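Local coordinates for protein myosin regulatory light chain, striated adductor muscle (Argopecten irradians, PDB 1WDC) that serves as the regulatory light chain of scallop muscle myosin, a calcium-binding subunit that confers calcium-dependent binding and calcium-dependent Mg-ATPase activity on it, at residues S81-E86 and M147-G152; L104-I109 and A132-G137. One frame throughout, in Å; residues are numbered along the deposited sequence.

Both contacts lie at the surface and away from the metal site of the first EF-hand. They share no helix or strand. Contact 1, near the middle of the molecule and beside the chain of another protein, joins the start of helix 86-94 to the end of helix 141-149. Contact 2, its centre about 20 Å from that of contact 1, joins the start of helix 106-115 to the turn after strand 134-135, and along the chain it is nested inside the loop closed by contact 1. Contact 1 rests on polar side chains, Lys149 to a backbone carbonyl and Ser151 to the Glu86 carboxylate; contact 2 rests on a backbone hydrogen bond with a small apolar patch. Met147 CE packs near Ala132 N where the two meet.

Contact 1: residues S81-E86 and M147-G152; sequences SGTDSE and MIKGSG
Lys149, the last residue of helix 141-149, and Ser151 in the turn just after it hold residues 81-86 at two points. Lys149 NZ donates to the carbonyl O of Asp84 at 3.0 Å, coming from above the carbonyl plane, 36° out of it. At the second point Ser151 OG donates to Glu86 OE1 at 2.6 Å. This hydroxyl sits over the face of the carboxylate, 53° out of its plane, with Ser151 OG also 2.9 Å from Glu86 OE2. Between these bonds the aliphatic part of Lys149 lies along the backbone, with Lys149 CD 3.8 Å from Glu86 N, while the chains of Glu86 and Lys149 run past each other in opposite directions. Thr83 CG2 meets Lys149 NZ tip to tip. Lys149 reaches the carbonyl through bends at chi2 and chi3, whereas Glu86, with CG anti to the backbone N (chi1 -156°), stretches out to Ser151. An alanine here in place of Glu86 has neither the carboxylate that takes the Ser151 bond nor the CG beside Lys149, and would probably leave the turn after helix 141-149 less firmly held to the start of helix 86-94.

In the second shell, Ala146 O, a weak second acceptor, competes for the Ser151 hydroxyl proton, and Ser85, the N-cap residue of helix 86-94, is bonded through OG to Thr88. The positive phi of Gly150 ends the helix, and Ser151 just beyond it points its CB toward residues 81-86. Asp84 and Thr83 find their strongest polar partners on the chain of another protein. The contact thus brings the start of helix 86-94 against the end of helix 141-149: Glu86 touches Thr145 and Ala146, and Lys149 leans on Ile89.

Contact 2: residues L104-I109 and A132-G137; sequences LNIEYI and APVEGG
Ile106, the first residue of helix 106-115, carries most of this contact with its backbone and side chain together. Ile106 N-H is bonded to Gly137 O at 2.8 Å, with an angle of 154° at the hydrogen and the donor above the carbonyl plane. Along the side chain, Ile106 CB sits 3.6 Å from Gly137 O. Ile106 CG2, wedged on the backbone side flanked by both N and C, also borders Gly137 O, at 3.7 Å. The other branch, anti to the backbone N (chi1 -170°), carries the chain alongside Val134, with Ile106 CG1 4.2 Å from Val134 CG1. At the tip, Ile106 CD1 touches Val134 CG2 at 3.7 Å, the two side chains lying roughly perpendicular. Asn105 CA adds a CA-H...O contact to Gly137 O at 3.5 Å. Gly136 and Gly137, both at positive phi, form the turn between strands 134-135 and 138-139 that presents this carbonyl.

Phe139 and Phe129 also touch Ile106. Strands 104-105 and 138-139 pair antiparallel, as the loops of paired EF-hands do, with residues 104-109 in the second EF-hand. Gly137 O takes the first N-H of helix 106-115, where the N-cap residue Asn105 makes no side-chain capping bond. The helix dipole would be expected to favour that carbonyl, while the isoleucine-valine pair adds a small apolar contact at the surface.

Contact 1: residues S81-E86 and M147-G152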
ATOM      1  N   SER B  81      -8.831 -22.263  -5.254  1.00 48.53           N
ATOM      2  CA  SER B  81      -7.403 -22.179  -5.056  1.00 52.64           C
ATOM      3  C   SER B  81      -6.821 -20.902  -5.663  1.00 54.41           C
ATOM      4  O   SER B  81      -7.566 -20.078  -6.220  1.00 51.30           O
ATOM      5  CB  SER B  81      -6.753 -23.444  -5.608  1.00 54.62           C
ATOM      6  OG  SER B  81      -7.093 -24.540  -4.765  1.00 55.95           O
ATOM      7  N   GLY B  82      -5.533 -20.654  -5.405  1.00 55.97           N
ATOM      8  CA  GLY B  82      -4.879 -19.486  -5.991  1.00 57.50           C
ATOM      9  C   GLY B  82      -5.242 -18.210  -5.252  1.00 57.25           C
ATOM     10  O   GLY B  82      -5.253 -17.094  -5.808  1.00 58.44           O
ATOM     11  N   THR B  83      -5.514 -18.403  -3.965  1.00 54.15           N
ATOM     12  CA  THR B  83      -5.897 -17.344  -3.070  1.00 46.46           C
ATOM     13  C   THR B  83      -5.006 -17.514  -1.825  1.00 40.43           C
ATOM     14  O   THR B  83      -4.369 -18.555  -1.643  1.00 38.03           O
ATOM     15  CB  THR B  83      -7.398 -17.480  -2.753  1.00 49.88           C
ATOM     16  OG1 THR B  83      -7.827 -16.407  -1.907  1.00 53.45           O
ATOM     17  CG2 THR B  83      -7.674 -18.810  -2.078  1.00 49.29           C
ATOM     18  N   ASP B  84      -4.787 -16.415  -1.108  1.00 35.37           N
ATOM     19  CA  ASP B  84      -3.832 -16.368  -0.006  1.00 27.21           C
ATOM     20  C   ASP B  84      -4.412 -16.943   1.267  1.00 24.56           C
ATOM     21  O   ASP B  84      -5.619 -16.928   1.442  1.00 26.27           O
ATOM     22  CB  ASP B  84      -3.390 -14.928   0.205  1.00 23.80           C
ATOM     23  CG  ASP B  84      -2.393 -14.478  -0.849  1.00 20.61           C
ATOM     24  OD1 ASP B  84      -1.212 -14.895  -0.736  1.00 28.91           O
ATOM     25  OD2 ASP B  84      -2.784 -13.781  -1.820  1.00 18.54           O
ATOM     26  N   SER B  85      -3.570 -17.501   2.130  1.00 21.27           N
ATOM     27  CA  SER B  85      -4.037 -17.957   3.426  1.00 25.99           C
ATOM     28  C   SER B  85      -4.588 -16.822   4.287  1.00 28.72           C
ATOM     29  O   SER B  85      -4.347 -15.659   4.003  1.00 27.47           O
ATOM     30  CB  SER B  85      -2.908 -18.619   4.170  1.00 27.28           C
ATOM     31  OG  SER B  85      -1.853 -17.699   4.317  1.00 40.40           O
ATOM     32  N   GLU B  86      -5.250 -17.174   5.389  1.00 30.47           N
ATOM     33  CA  GLU B  86      -5.904 -16.191   6.238  1.00 33.02           C
ATOM     34  C   GLU B  86      -4.874 -15.368   6.976  1.00 32.37           C
ATOM     35  O   GLU B  86      -5.033 -14.152   7.167  1.00 30.19           O
ATOM     36  CB  GLU B  86      -6.806 -16.873   7.250  1.00 33.70           C
ATOM     37  CG  GLU B  86      -7.920 -15.971   7.750  1.00 44.49           C
ATOM     38  CD  GLU B  86      -8.793 -16.614   8.824  1.00 47.78           C
ATOM     39  OE1 GLU B  86      -8.836 -17.861   8.891  1.00 53.61           O
ATOM     40  OE2 GLU B  86      -9.505 -15.879   9.546  1.00 49.13           O
ATOM     41  N   MET B 147     -14.397 -13.905   7.310  1.00 32.51           N
ATOM     42  CA  MET B 147     -15.518 -13.829   6.380  1.00 34.38           C
ATOM     43  C   MET B 147     -15.101 -14.061   4.942  1.00 37.45           C
ATOM     44  O   MET B 147     -15.839 -14.659   4.169  1.00 41.49           O
ATOM     45  CB  MET B 147     -16.195 -12.459   6.469  1.00 34.31           C
ATOM     46  CG  MET B 147     -16.887 -12.016   5.180  1.00 41.42           C
ATOM     47  SD  MET B 147     -18.163 -10.738   5.422  1.00 55.08           S
ATOM     48  CE  MET B 147     -17.579  -9.512   4.314  1.00 51.75           C
ATOM     49  N   ILE B 148     -14.011 -13.420   4.543  1.00 39.32           N
ATOM     50  CA  ILE B 148     -13.468 -13.525   3.186  1.00 36.67           C
ATOM     51  C   ILE B 148     -12.789 -14.881   2.893  1.00 38.93           C
ATOM     52  O   ILE B 148     -12.717 -15.301   1.741  1.00 38.72           O
ATOM     53  CB  ILE B 148     -12.522 -12.339   2.935  1.00 36.21           C
ATOM     54  CG1 ILE B 148     -13.221 -11.342   2.051  1.00 34.31           C
ATOM     55  CG2 ILE B 148     -11.177 -12.745   2.335  1.00 32.01           C
ATOM     56  CD1 ILE B 148     -12.231 -10.591   1.220  1.00 43.13           C
ATOM     57  N   LYS B 149     -12.468 -15.634   3.946  1.00 40.57           N
ATOM     58  CA  LYS B 149     -11.850 -16.939   3.806  1.00 39.21           C
ATOM     59  C   LYS B 149     -12.712 -18.077   4.319  1.00 43.36           C
ATOM     60  O   LYS B 149     -12.293 -19.225   4.263  1.00 42.90           O
ATOM     61  CB  LYS B 149     -10.517 -16.965   4.528  1.00 36.70           C
ATOM     62  CG  LYS B 149      -9.493 -16.080   3.893  1.00 36.88           C
ATOM     63  CD  LYS B 149      -8.411 -16.909   3.277  1.00 42.89           C
ATOM     64  CE  LYS B 149      -8.870 -17.597   1.988  1.00 47.73           C
ATOM     65  NZ  LYS B 149      -8.006 -18.782   1.604  1.00 49.18           N
ATOM     66  N   GLY B 150     -13.859 -17.752   4.912  1.00 49.40           N
ATOM     67  CA  GLY B 150     -14.793 -18.772   5.371  1.00 54.38           C
ATOM     68  C   GLY B 150     -14.605 -19.323   6.777  1.00 58.64           C
ATOM     69  O   GLY B 150     -15.409 -20.128   7.238  1.00 60.70           O
ATOM     70  N   SER B 151     -13.515 -18.954   7.437  1.00 63.20           N
ATOM     71  CA  SER B 151     -13.304 -19.322   8.836  1.00 68.05           C
ATOM     72  C   SER B 151     -14.265 -18.514   9.693  1.00 71.74           C
ATOM     73  O   SER B 151     -14.143 -18.492  10.923  1.00 72.52           O
ATOM     74  CB  SER B 151     -11.873 -19.006   9.235  1.00 68.35           C
ATOM     75  OG  SER B 151     -11.451 -17.840   8.553  1.00 71.07           O
ATOM     76  N   GLY B 152     -14.984 -17.624   9.011  1.00 75.05           N
ATOM     77  CA  GLY B 152     -16.199 -17.047   9.539  1.00 77.92           C
ATOM     78  C   GLY B 152     -17.320 -17.318   8.559  1.00 81.33           C
ATOM     79  O   GLY B 152     -18.199 -18.146   8.835  1.00 82.88           O
TER

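Contact 2: residues L104-I109 and A132-G137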
ATOM      1  N   LEU B 104      -9.151  -0.926  11.539  1.00 18.43           N
ATOM      2  CA  LEU B 104      -8.749   0.210  10.718  1.00 20.08           C
ATOM      3  C   LEU B 104      -9.927   1.172  10.695  1.00 20.29           C
ATOM      4  O   LEU B 104     -11.066   0.753  10.765  1.00 23.09           O
ATOM      5  CB  LEU B 104      -8.426  -0.248   9.292  1.00 23.27           C
ATOM      6  CG  LEU B 104      -7.098  -0.982   9.053  1.00 26.18           C
ATOM      7  CD1 LEU B 104      -6.926  -1.315   7.591  1.00 27.07           C
ATOM      8  CD2 LEU B 104      -5.941  -0.111   9.498  1.00 25.82           C
ATOM      9  N   ASN B 105      -9.657   2.467  10.706  1.00 19.35           N
ATOM     10  CA  ASN B 105     -10.714   3.447  10.668  1.00 20.42           C
ATOM     11  C   ASN B 105     -11.441   3.204   9.368  1.00 21.44           C
ATOM     12  O   ASN B 105     -10.798   2.979   8.368  1.00 24.10           O
ATOM     13  CB  ASN B 105     -10.101   4.833  10.633  1.00 28.25           C
ATOM     14  CG  ASN B 105      -9.624   5.325  12.011  1.00 35.18           C
ATOM     15  OD1 ASN B 105      -9.733   4.631  13.033  1.00 38.49           O
ATOM     16  ND2 ASN B 105      -9.124   6.554  12.037  1.00 39.23           N
ATOM     17  N   ILE B 106     -12.748   3.368   9.341  1.00 18.98           N
ATOM     18  CA  ILE B 106     -13.476   3.064   8.128  1.00 24.63           C
ATOM     19  C   ILE B 106     -13.028   3.912   6.936  1.00 26.05           C
ATOM     20  O   ILE B 106     -12.833   3.379   5.833  1.00 27.38           O
ATOM     21  CB  ILE B 106     -15.029   3.204   8.325  1.00 26.97           C
ATOM     22  CG1 ILE B 106     -15.787   2.630   7.094  1.00 22.73           C
ATOM     23  CG2 ILE B 106     -15.391   4.662   8.559  1.00 26.95           C
ATOM     24  CD1 ILE B 106     -15.374   1.207   6.647  1.00 14.94           C
ATOM     25  N   GLU B 107     -12.651   5.164   7.205  1.00 26.07           N
ATOM     26  CA  GLU B 107     -12.349   6.121   6.133  1.00 24.21           C
ATOM     27  C   GLU B 107     -10.992   5.831   5.514  1.00 21.80           C
ATOM     28  O   GLU B 107     -10.763   6.083   4.343  1.00 20.73           O
ATOM     29  CB  GLU B 107     -12.359   7.569   6.651  1.00 27.40           C
ATOM     30  CG  GLU B 107     -13.003   7.772   8.002  1.00 33.62           C
ATOM     31  CD  GLU B 107     -12.044   7.500   9.137  1.00 36.76           C
ATOM     32  OE1 GLU B 107     -11.013   8.221   9.249  1.00 44.94           O
ATOM     33  OE2 GLU B 107     -12.318   6.558   9.907  1.00 36.09           O
ATOM     34  N   TYR B 108     -10.083   5.326   6.340  1.00 23.04           N
ATOM     35  CA  TYR B 108      -8.751   4.965   5.891  1.00 23.55           C
ATOM     36  C   TYR B 108      -8.775   3.746   4.922  1.00 22.67           C
ATOM     37  O   TYR B 108      -8.326   3.861   3.785  1.00 21.77           O
ATOM     38  CB  TYR B 108      -7.895   4.684   7.120  1.00 19.07           C
ATOM     39  CG  TYR B 108      -6.454   4.413   6.798  1.00 23.30           C
ATOM     40  CD1 TYR B 108      -5.801   5.079   5.741  1.00 24.68           C
ATOM     41  CD2 TYR B 108      -5.720   3.520   7.571  1.00 24.60           C
ATOM     42  CE1 TYR B 108      -4.441   4.838   5.467  1.00 26.81           C
ATOM     43  CE2 TYR B 108      -4.365   3.296   7.323  1.00 26.19           C
ATOM     44  CZ  TYR B 108      -3.737   3.942   6.275  1.00 25.54           C
ATOM     45  OH  TYR B 108      -2.421   3.616   6.029  1.00 35.34           O
ATOM     46  N   ILE B 109      -9.433   2.648   5.316  1.00 22.86           N
ATOM     47  CA  ILE B 109      -9.503   1.485   4.431  1.00 24.88           C
ATOM     48  C   ILE B 109     -10.276   1.735   3.108  1.00 25.05           C
ATOM     49  O   ILE B 109      -9.781   1.368   2.064  1.00 25.21           O
ATOM     50  CB  ILE B 109     -10.021   0.192   5.162  1.00 25.03           C
ATOM     51  CG1 ILE B 109      -9.817  -1.017   4.249  1.00 24.12           C
ATOM     52  CG2 ILE B 109     -11.510   0.290   5.529  1.00 23.93           C
ATOM     53  CD1 ILE B 109      -8.377  -1.287   3.904  1.00 17.50           C
ATOM     54  N   ALA B 132     -19.232  -5.783   5.195  1.00 42.56           N
ATOM     55  CA  ALA B 132     -18.111  -5.559   6.115  1.00 36.31           C
ATOM     56  C   ALA B 132     -18.513  -5.320   7.587  1.00 32.75           C
ATOM     57  O   ALA B 132     -19.468  -4.582   7.878  1.00 33.04           O
ATOM     58  CB  ALA B 132     -17.273  -4.393   5.610  1.00 32.92           C
ATOM     59  N   PRO B 133     -17.758  -5.917   8.533  1.00 27.97           N
ATOM     60  CA  PRO B 133     -17.983  -5.636   9.945  1.00 27.24           C
ATOM     61  C   PRO B 133     -17.393  -4.243  10.344  1.00 30.53           C
ATOM     62  O   PRO B 133     -16.167  -4.071  10.373  1.00 29.15           O
ATOM     63  CB  PRO B 133     -17.267  -6.797  10.627  1.00 24.10           C
ATOM     64  CG  PRO B 133     -16.206  -7.256   9.598  1.00 23.91           C
ATOM     65  CD  PRO B 133     -16.415  -6.485   8.339  1.00 23.49           C
ATOM     66  N   VAL B 134     -18.279  -3.236  10.429  1.00 29.91           N
ATOM     67  CA  VAL B 134     -17.958  -1.856  10.821  1.00 31.82           C
ATOM     68  C   VAL B 134     -18.798  -1.413  12.035  1.00 33.96           C
ATOM     69  O   VAL B 134     -20.001  -1.683  12.088  1.00 33.97           O
ATOM     70  CB  VAL B 134     -18.214  -0.893   9.670  1.00 29.89           C
ATOM     71  CG1 VAL B 134     -17.813   0.502  10.059  1.00 33.16           C
ATOM     72  CG2 VAL B 134     -17.428  -1.318   8.462  1.00 34.26           C
ATOM     73  N   GLU B 135     -18.119  -0.899  13.071  1.00 36.79           N
ATOM     74  CA  GLU B 135     -18.748  -0.432  14.325  1.00 34.27           C
ATOM     75  C   GLU B 135     -18.000   0.752  14.902  1.00 32.10           C
ATOM     76  O   GLU B 135     -16.807   0.666  15.153  1.00 32.96           O
ATOM     77  CB  GLU B 135     -18.764  -1.528  15.392  1.00 34.86           C
ATOM     78  CG  GLU B 135     -19.263  -1.027  16.740  1.00 40.59           C
ATOM     79  CD  GLU B 135     -20.442  -1.829  17.302  1.00 45.95           C
ATOM     80  OE1 GLU B 135     -21.616  -1.583  16.902  1.00 45.65           O
ATOM     81  OE2 GLU B 135     -20.197  -2.650  18.213  1.00 45.69           O
ATOM     82  N   GLY B 136     -18.717   1.808  15.245  1.00 29.95           N
ATOM     83  CA  GLY B 136     -18.040   2.956  15.811  1.00 28.50           C
ATOM     84  C   GLY B 136     -16.923   3.448  14.909  1.00 25.07           C
ATOM     85  O   GLY B 136     -15.860   3.817  15.388  1.00 26.48           O
ATOM     86  N   GLY B 137     -17.144   3.414  13.602  1.00 24.52           N
ATOM     87  CA  GLY B 137     -16.181   3.984  12.685  1.00 20.86           C
ATOM     88  C   GLY B 137     -14.956   3.126  12.491  1.00 18.38           C
ATOM     89  O   GLY B 137     -14.066   3.500  11.761  1.00 22.31           O
TER